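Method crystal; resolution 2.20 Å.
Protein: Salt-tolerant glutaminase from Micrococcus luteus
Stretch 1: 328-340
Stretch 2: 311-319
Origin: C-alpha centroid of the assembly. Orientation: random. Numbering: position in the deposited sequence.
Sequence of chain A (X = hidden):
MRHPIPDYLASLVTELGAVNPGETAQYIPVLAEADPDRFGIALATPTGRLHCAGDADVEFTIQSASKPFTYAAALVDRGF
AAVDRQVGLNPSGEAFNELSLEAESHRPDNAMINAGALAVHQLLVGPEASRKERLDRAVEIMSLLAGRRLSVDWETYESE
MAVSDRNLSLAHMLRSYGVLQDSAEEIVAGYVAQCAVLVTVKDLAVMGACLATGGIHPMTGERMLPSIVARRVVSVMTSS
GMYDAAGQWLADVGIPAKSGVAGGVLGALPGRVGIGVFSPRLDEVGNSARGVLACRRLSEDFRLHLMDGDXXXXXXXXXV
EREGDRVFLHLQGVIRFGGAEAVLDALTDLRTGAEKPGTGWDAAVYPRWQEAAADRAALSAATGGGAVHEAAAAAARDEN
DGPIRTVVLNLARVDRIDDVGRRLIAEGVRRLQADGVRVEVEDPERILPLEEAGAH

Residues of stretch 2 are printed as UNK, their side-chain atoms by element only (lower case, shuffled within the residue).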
# COMPACT_ATOMS: atom_id res chain seq x y z
N PHE A 328 28.64 16.51 7.76
CA PHE A 328 28.47 15.10 8.09
C PHE A 328 27.01 14.78 7.83
O PHE A 328 26.11 15.31 8.48
CB PHE A 328 28.82 14.84 9.56
CG PHE A 328 30.17 15.33 9.94
CD1 PHE A 328 30.43 16.70 10.00
CD2 PHE A 328 31.21 14.44 10.19
CE1 PHE A 328 31.71 17.17 10.29
CE2 PHE A 328 32.49 14.91 10.48
CZ PHE A 328 32.74 16.28 10.53
N LEU A 329 26.78 13.91 6.86
CA LEU A 329 25.43 13.52 6.49
C LEU A 329 25.26 12.03 6.82
O LEU A 329 25.81 11.17 6.14
CB LEU A 329 25.25 13.76 4.99
CG LEU A 329 23.85 13.88 4.38
CD1 LEU A 329 24.00 13.84 2.87
CD2 LEU A 329 22.95 12.75 4.83
N HIS A 330 24.49 11.74 7.87
CA HIS A 330 24.25 10.36 8.27
C HIS A 330 22.86 9.86 7.86
O HIS A 330 21.85 10.49 8.18
CB HIS A 330 24.44 10.22 9.78
CG HIS A 330 25.87 10.24 10.22
ND1 HIS A 330 26.75 11.23 9.85
CD2 HIS A 330 26.57 9.38 11.00
CE1 HIS A 330 27.94 10.98 10.38
NE2 HIS A 330 27.85 9.87 11.08
N LEU A 331 22.84 8.73 7.15
CA LEU A 331 21.60 8.13 6.67
C LEU A 331 21.20 6.95 7.57
O LEU A 331 21.99 6.48 8.38
CB LEU A 331 21.79 7.65 5.23
CG LEU A 331 22.33 8.70 4.25
CD1 LEU A 331 22.35 8.13 2.84
CD2 LEU A 331 21.45 9.94 4.30
N GLN A 332 19.96 6.48 7.41
CA GLN A 332 19.48 5.36 8.23
C GLN A 332 18.21 4.76 7.63
O GLN A 332 17.62 5.33 6.71
CB GLN A 332 19.17 5.86 9.65
CG GLN A 332 17.95 6.77 9.70
CD GLN A 332 17.75 7.45 11.04
OE1 GLN A 332 18.22 6.97 12.07
NE2 GLN A 332 17.04 8.58 11.03
N GLY A 333 17.80 3.60 8.15
CA GLY A 333 16.59 2.92 7.70
C GLY A 333 16.68 2.06 6.46
O GLY A 333 17.76 1.81 5.92
N VAL A 334 15.52 1.58 6.02
CA VAL A 334 15.42 0.76 4.81
C VAL A 334 15.24 1.74 3.66
O VAL A 334 14.16 2.31 3.48
CB VAL A 334 14.20 -0.18 4.88
CG1 VAL A 334 13.94 -0.81 3.52
CG2 VAL A 334 14.44 -1.26 5.93
N ILE A 335 16.29 1.93 2.88
CA ILE A 335 16.25 2.89 1.80
C ILE A 335 15.91 2.37 0.41
O ILE A 335 16.59 1.50 -0.14
CB ILE A 335 17.58 3.67 1.72
CG1 ILE A 335 17.82 4.39 3.05
CG2 ILE A 335 17.55 4.68 0.57
CD1 ILE A 335 19.13 5.15 3.11
N ARG A 336 14.84 2.92 -0.14
CA ARG A 336 14.36 2.59 -1.48
C ARG A 336 14.13 3.94 -2.15
O ARG A 336 14.76 4.93 -1.77
CB ARG A 336 13.08 1.77 -1.39
CG ARG A 336 13.30 0.41 -0.72
CD ARG A 336 11.99 -0.27 -0.34
NE ARG A 336 11.54 -1.27 -1.31
CZ ARG A 336 11.21 -1.01 -2.57
NH1 ARG A 336 11.29 0.23 -3.02
NH2 ARG A 336 10.79 -1.98 -3.37
N PHE A 337 13.23 4.02 -3.12
CA PHE A 337 13.00 5.30 -3.79
C PHE A 337 12.72 6.44 -2.81
O PHE A 337 13.37 7.48 -2.86
CB PHE A 337 11.83 5.22 -4.76
CG PHE A 337 11.54 6.54 -5.43
CD1 PHE A 337 12.28 6.96 -6.53
CD2 PHE A 337 10.57 7.39 -4.90
CE1 PHE A 337 12.06 8.22 -7.10
CE2 PHE A 337 10.35 8.66 -5.47
CZ PHE A 337 11.10 9.07 -6.56
N GLY A 338 11.73 6.23 -1.94
CA GLY A 338 11.35 7.25 -0.98
C GLY A 338 12.47 7.89 -0.18
O GLY A 338 12.56 9.12 -0.10
N GLY A 339 13.32 7.06 0.42
CA GLY A 339 14.42 7.59 1.20
C GLY A 339 15.48 8.23 0.33
O GLY A 339 16.04 9.27 0.68
N ALA A 340 15.77 7.61 -0.81
CA ALA A 340 16.78 8.14 -1.72
C ALA A 340 16.40 9.53 -2.24
O ALA A 340 17.26 10.40 -2.39
CB ALA A 340 16.98 7.18 -2.89
N UNK A 311 5.87 5.66 5.53
CA UNK A 311 7.12 5.47 4.82
C UNK A 311 8.29 6.15 5.52
O UNK A 311 8.11 7.12 6.25
o UNK A 311 6.05 5.28 2.66
c UNK A 311 7.02 6.00 3.40
N UNK A 312 9.49 5.63 5.29
CA UNK A 312 10.70 6.20 5.88
C UNK A 312 10.79 7.66 5.47
O UNK A 312 10.92 8.54 6.32
c UNK A 312 13.28 5.90 7.45
c UNK A 312 14.42 5.25 5.31
c UNK A 312 13.26 6.01 5.92
c UNK A 312 11.94 5.46 5.39
N UNK A 313 10.71 7.89 4.17
CA UNK A 313 10.78 9.24 3.64
C UNK A 313 11.99 10.04 4.10
O UNK A 313 13.12 9.55 4.05
N UNK A 314 11.74 11.26 4.56
CA UNK A 314 12.81 12.14 5.01
C UNK A 314 13.59 11.61 6.20
O UNK A 314 14.69 12.10 6.47
N UNK A 315 13.05 10.63 6.91
CA UNK A 315 13.74 10.07 8.06
C UNK A 315 14.97 9.29 7.61
O UNK A 315 15.82 8.91 8.42
o UNK A 315 11.78 10.02 9.49
c UNK A 315 12.78 9.19 8.89
c UNK A 315 13.54 8.45 10.00
N UNK A 316 15.08 9.06 6.31
CA UNK A 316 16.23 8.37 5.75
C UNK A 316 17.46 9.21 6.10
O UNK A 316 18.59 8.72 6.16
c UNK A 316 16.09 8.23 4.24
N UNK A 317 17.24 10.50 6.33
CA UNK A 317 18.33 11.39 6.72
C UNK A 317 18.29 11.48 8.24
O UNK A 317 17.40 12.13 8.81
c UNK A 317 19.27 13.72 6.62
c UNK A 317 18.21 12.73 4.58
c UNK A 317 18.16 12.81 6.11
N UNK A 318 19.24 10.83 8.90
CA UNK A 318 19.32 10.82 10.36
C UNK A 318 19.68 12.22 10.87
O UNK A 318 19.12 12.69 11.87
n UNK A 318 19.71 6.88 14.25
c UNK A 318 21.45 8.45 12.62
c UNK A 318 20.36 9.79 10.82
n UNK A 318 21.62 8.18 14.05
c UNK A 318 20.79 7.44 14.79
c UNK A 318 20.41 9.53 12.32
n UNK A 318 21.04 7.25 16.08
N UNK A 319 20.61 12.88 10.19
CA UNK A 319 21.02 14.24 10.54
C UNK A 319 22.05 14.79 9.55
O UNK A 319 22.66 14.03 8.79
c UNK A 319 23.06 12.52 12.98
c UNK A 319 24.30 11.93 13.20
c UNK A 319 21.59 14.31 11.97
c UNK A 319 25.34 13.56 11.76
c UNK A 319 22.94 13.64 12.15
c UNK A 319 25.44 12.45 12.59
c UNK A 319 24.09 14.14 11.55

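Position 311 carries one carbon and then one oxygen, a short hydroxyl side chain; its CB, the nearer atom, is 6.3 Å from Gly-338 CA, and no contact is made: Ser-311.

Position 312 has four carbons forked at the second; its CB points toward stretch 1, and one terminal carbon lies 3.5 Å from both Gln-332 O and Val-334 O and 4.2 Å from Ile-335 CG1. This is Leu-312. That methyl, CD2, fills the space beside Gly-333, where an ideal CB would fall 2.7 Å from Leu-312 CD2; the positive phi of 83° independently favours glycine there.

Position 313 has no side-chain atoms and a phi of 53°; its O sits 3.7 Å from Gly-339 CA. It is Gly-313. Position 314, also without side-chain atoms, makes no contact with stretch 1: Gly-314.

At position 315 one carbon carries an oxygen and a carbon, the latter 3.7 Å from Gln-332 NE2, while the backbone O accepts a hydrogen bond from that NE2 (2.9 Å, 158° at the hydrogen). The fork is that of Thr-315.

Position 316 shows a single carbon, CB, packed 3.5 Å from Gly-339 CA: Ala-316. An ideal CB on Gly-339 would lie 3.0 Å from Ala-316 CB, a clash. The small residues therefore let helix and 3-10 segment approach closely.

Position 317 has one carbon bearing two more, one 4.2 Å from Leu-329 CD2, the other 4.3 Å from Leu-331 CD2, which identifies Val-317.

Position 318 has three carbons, a nitrogen, and a carbon carrying two nitrogens, a guanidinium; a terminal nitrogen is 2.6 Å from Gln-332 OE1. This is Arg-318. With chi1 to chi3 all t, the chain extends until NH1 donates to that OE1, which lies near the guanidinium plane.

Position 319 ends in a six-carbon ring on one carbon, with no oxygen. The ring makes an offset stack with the His-330 ring (centroids 4.3 Å apart, planes at 23°), while His-330 CB lies over its face, 3.8 Å from the centroid: Phe-319.

The contact works through an antiparallel pairing interrupted by a beta bulge. His-330 N donates to Phe-319 O (3.1 Å), and His-330 O accepts from Arg-318 N (2.7 Å) and, weakly, from Phe-319 N (3.4 Å); one carbonyl thus serves two successive amides as the register shifts. Gln-332 N also donates to Ala-316 O (2.9 Å), in the 3-10 segment beside the bridges. Leu-331 and Val-317 share one face, His-330 and Phe-319 the other. The Gln-332 side chain ties the two stretches further, before the chain turns at Gly-333 and brings its helix against Ala-316.

Stretch 2 311-319: SLGGTAVRF
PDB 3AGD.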